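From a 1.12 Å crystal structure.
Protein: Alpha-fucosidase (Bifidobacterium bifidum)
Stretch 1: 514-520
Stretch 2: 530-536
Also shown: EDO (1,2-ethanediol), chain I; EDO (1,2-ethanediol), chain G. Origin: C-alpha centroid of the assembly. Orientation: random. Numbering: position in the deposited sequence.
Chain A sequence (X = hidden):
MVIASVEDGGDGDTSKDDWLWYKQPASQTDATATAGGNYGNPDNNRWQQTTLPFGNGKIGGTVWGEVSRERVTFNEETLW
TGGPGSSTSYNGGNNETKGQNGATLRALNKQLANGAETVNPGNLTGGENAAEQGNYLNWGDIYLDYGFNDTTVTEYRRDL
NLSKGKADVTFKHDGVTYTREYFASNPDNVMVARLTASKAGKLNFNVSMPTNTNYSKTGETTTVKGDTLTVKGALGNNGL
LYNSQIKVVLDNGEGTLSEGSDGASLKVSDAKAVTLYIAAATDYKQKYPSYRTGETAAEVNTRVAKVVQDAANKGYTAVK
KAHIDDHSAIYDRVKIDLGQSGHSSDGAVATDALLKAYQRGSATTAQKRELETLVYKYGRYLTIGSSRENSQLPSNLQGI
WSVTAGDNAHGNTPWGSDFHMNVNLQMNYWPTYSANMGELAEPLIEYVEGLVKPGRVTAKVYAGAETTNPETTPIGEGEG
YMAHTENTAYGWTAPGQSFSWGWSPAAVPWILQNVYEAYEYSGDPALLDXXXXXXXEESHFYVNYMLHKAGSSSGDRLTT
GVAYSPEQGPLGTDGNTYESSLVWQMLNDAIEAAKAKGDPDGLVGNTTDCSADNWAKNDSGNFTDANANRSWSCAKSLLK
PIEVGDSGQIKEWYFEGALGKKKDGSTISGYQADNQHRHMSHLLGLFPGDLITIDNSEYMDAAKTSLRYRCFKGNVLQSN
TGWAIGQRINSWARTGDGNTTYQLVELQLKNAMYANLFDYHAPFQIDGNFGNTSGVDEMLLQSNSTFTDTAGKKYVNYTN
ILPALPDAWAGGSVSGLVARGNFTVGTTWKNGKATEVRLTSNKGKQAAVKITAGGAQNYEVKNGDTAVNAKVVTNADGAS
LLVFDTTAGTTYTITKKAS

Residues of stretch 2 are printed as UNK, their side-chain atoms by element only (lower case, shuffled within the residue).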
# COMPACT_ATOMS: atom_id res chain seq x y z
N ASN A 514 -0.61 -5.53 -8.74
CA ASN A 514 -1.50 -4.53 -8.15
C ASN A 514 -2.19 -3.71 -9.22
O ASN A 514 -3.37 -3.36 -9.10
CB ASN A 514 -0.74 -3.58 -7.22
CG ASN A 514 -0.18 -4.26 -5.99
OD1 ASN A 514 -0.74 -4.16 -4.89
ND2 ASN A 514 0.95 -4.91 -6.15
N VAL A 515 -1.45 -3.40 -10.28
CA VAL A 515 -1.97 -2.62 -11.40
C VAL A 515 -3.05 -3.41 -12.15
O VAL A 515 -4.13 -2.89 -12.40
CB VAL A 515 -0.83 -2.15 -12.35
CG1 VAL A 515 -1.40 -1.49 -13.59
CG2 VAL A 515 0.09 -1.19 -11.62
N TYR A 516 -2.76 -4.67 -12.49
CA TYR A 516 -3.73 -5.49 -13.20
C TYR A 516 -5.02 -5.69 -12.40
O TYR A 516 -6.10 -5.78 -12.98
CB TYR A 516 -3.13 -6.83 -13.64
CG TYR A 516 -4.12 -7.62 -14.46
CD1 TYR A 516 -4.43 -7.24 -15.76
CD2 TYR A 516 -4.79 -8.73 -13.93
CE1 TYR A 516 -5.38 -7.92 -16.51
CE2 TYR A 516 -5.74 -9.43 -14.69
CZ TYR A 516 -6.02 -9.01 -15.97
OH TYR A 516 -6.96 -9.68 -16.74
N GLU A 517 -4.90 -5.75 -11.08
CA GLU A 517 -6.08 -5.89 -10.23
C GLU A 517 -7.09 -4.75 -10.42
O GLU A 517 -8.28 -4.95 -10.23
CB GLU A 517 -5.70 -6.03 -8.76
CG GLU A 517 -4.98 -7.33 -8.47
CD GLU A 517 -5.30 -7.90 -7.11
OE1 GLU A 517 -5.58 -7.12 -6.17
OE2 GLU A 517 -5.28 -9.14 -6.97
N ALA A 518 -6.61 -3.57 -10.80
CA ALA A 518 -7.53 -2.47 -11.09
C ALA A 518 -8.52 -2.86 -12.19
O ALA A 518 -9.69 -2.47 -12.14
CB ALA A 518 -6.78 -1.22 -11.47
N TYR A 519 -8.04 -3.63 -13.17
CA TYR A 519 -8.92 -4.18 -14.19
C TYR A 519 -9.74 -5.37 -13.67
O TYR A 519 -10.95 -5.44 -13.91
CB TYR A 519 -8.17 -4.57 -15.47
CG TYR A 519 -9.11 -5.14 -16.49
CD1 TYR A 519 -10.09 -4.33 -17.06
CD2 TYR A 519 -9.07 -6.48 -16.86
CE1 TYR A 519 -10.99 -4.83 -17.99
CE2 TYR A 519 -9.98 -7.00 -17.80
CZ TYR A 519 -10.93 -6.15 -18.35
OH TYR A 519 -11.83 -6.62 -19.27
N GLU A 520 -9.10 -6.31 -12.97
CA GLU A 520 -9.81 -7.49 -12.46
C GLU A 520 -11.07 -7.11 -11.71
O GLU A 520 -12.12 -7.72 -11.89
CB GLU A 520 -8.97 -8.25 -11.45
CG GLU A 520 -7.87 -9.08 -11.98
CD GLU A 520 -7.17 -9.82 -10.85
OE1 GLU A 520 -7.14 -9.27 -9.72
OE2 GLU A 520 -6.64 -10.92 -11.08
N UNK A 530 -4.57 0.41 -20.44
CA UNK A 530 -3.38 0.85 -19.69
C UNK A 530 -2.61 -0.32 -19.10
O UNK A 530 -1.38 -0.35 -19.18
c UNK A 530 -3.77 1.84 -18.59
c UNK A 530 -4.27 3.16 -19.13
n UNK A 530 -3.19 5.64 -15.23
c UNK A 530 -4.16 5.12 -15.98
c UNK A 530 -4.88 3.98 -18.05
n UNK A 530 -5.42 5.18 -15.55
n UNK A 530 -3.88 4.56 -17.15
N UNK A 531 -3.32 -1.27 -18.51
CA UNK A 531 -2.64 -2.40 -17.88
C UNK A 531 -2.06 -3.33 -18.94
O UNK A 531 -0.98 -3.89 -18.76
c UNK A 531 -3.52 -3.16 -16.84
c UNK A 531 -4.10 -2.19 -15.82
c UNK A 531 -4.64 -3.95 -17.51
N UNK A 532 -2.77 -3.49 -20.05
CA UNK A 532 -2.25 -4.28 -21.16
C UNK A 532 -0.94 -3.70 -21.69
O UNK A 532 0.01 -4.43 -21.92
c UNK A 532 -3.27 -4.44 -22.29
c UNK A 532 -2.36 -6.50 -23.44
c UNK A 532 -2.66 -5.14 -23.49
c UNK A 532 -1.50 -6.44 -25.68
c UNK A 532 -1.77 -7.14 -24.52
o UNK A 532 -0.92 -7.10 -26.74
c UNK A 532 -2.36 -4.44 -24.66
c UNK A 532 -1.78 -5.08 -25.75
N UNK A 533 -0.92 -2.39 -21.92
CA UNK A 533 0.30 -1.74 -22.42
C UNK A 533 1.49 -2.02 -21.49
O UNK A 533 2.56 -2.40 -21.96
c UNK A 533 0.08 -0.25 -22.62
N UNK A 534 1.29 -1.85 -20.19
CA UNK A 534 2.35 -2.11 -19.22
C UNK A 534 2.81 -3.56 -19.23
O UNK A 534 4.01 -3.85 -19.22
c UNK A 534 1.83 -0.22 -17.52
c UNK A 534 0.99 0.05 -16.28
c UNK A 534 1.91 -1.72 -17.81
c UNK A 534 3.23 0.37 -17.36
N UNK A 535 1.84 -4.47 -19.24
CA UNK A 535 2.13 -5.90 -19.20
C UNK A 535 2.80 -6.39 -20.47
O UNK A 535 3.67 -7.25 -20.42
c UNK A 535 -1.07 -7.12 -17.39
c UNK A 535 1.26 -7.56 -16.60
c UNK A 535 0.86 -6.71 -18.93
c UNK A 535 0.38 -6.68 -17.48
N UNK A 536 2.38 -5.83 -21.61
CA UNK A 536 2.94 -6.21 -22.90
C UNK A 536 4.45 -5.94 -22.92
O UNK A 536 5.24 -6.82 -23.28
c UNK A 536 2.69 -4.89 -27.80
c UNK A 536 2.25 -5.41 -24.01
c UNK A 536 2.08 -4.76 -26.41
c UNK A 536 2.79 -5.66 -25.41
n UNK A 536 1.99 -4.03 -28.81
C1 EDO I . -12.39 -9.23 -15.69
O1 EDO I . -11.19 -9.46 -14.89
C2 EDO I . -12.55 -7.71 -15.38
O2 EDO I . -13.90 -7.78 -14.35
C1 EDO G . -5.17 -10.27 -2.82
O1 EDO G . -6.42 -11.11 -2.93
C2 EDO G . -5.65 -8.77 -2.74
O2 EDO G . -6.43 -8.50 -3.93

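Position 530 carries seven side-chain atoms: three carbons in a row, a nitrogen, then a carbon bearing two more nitrogens. This planar guanidinium end identifies R530. Its CA-to-CB bond points sideways, the side chain makes no contact with the first helix, and its three nitrogens are hydrogen-bonded elsewhere in the structure.

At position 531 there are three carbons, one of them attached to CA and carrying the other two. The fork at CB, with no oxygen, makes this V531, in the m rotamer. It points toward the first helix and meets three of its residues. V531 CG1 lies 3.5 Å from V515 O and 3.6 Å from V515 CG1, while V531 CG2 is 3.7 Å from Y516 CD1 and 4.1 Å from Y519 CB.

Position 532 shows one carbon leading to a six-carbon ring with an oxygen attached, the phenol of Y532. The end of this side chain leads away from the first helix, and its hydroxyl is hydrogen-bonded elsewhere in the structure. Position 533 has a single side-chain carbon and is therefore A533; it is out of reach of stretch 1.

Position 534 has four carbons, forked at the second. Branching one atom beyond CB is the mark of leucine, so this is L534, which points toward the first helix and places CD1 3.9 Å from V515 CG1. Position 535 repeats the pattern of four carbons forked at the second, giving L535. Its CD1 approaches Y516 CD1 at 3.7 Å, meeting the tyrosine ring obliquely. At position 536, four carbons in a row end in a nitrogen; this is K536, extended with all four chi angles t and far from stretch 1, its NZ hydrogen-bonded elsewhere in the structure.

The contact joins two helices whose N-to-C directions differ by 147°, roughly antiparallel, with axes 9.4 Å apart at their closest. No hydrogen bond crosses between them; within the second helix, L535 N donates to V531 O at 2.9 Å. Adhesion therefore rests on apolar packing, which buries 243 Å² over both sides. V531 is its centre: the nearest CA pair is V531 CA and Y516 CA, 5.7 Å apart, and its two methyls reach V515 and Y516. One turn further along, L534 and L535 extend the patch, the former against V515 and the latter against the Y516 ring. The charged side chains of R530 and K536 make no contact with the first helix.

Stretch 2, residues 530-536: RVYALLK
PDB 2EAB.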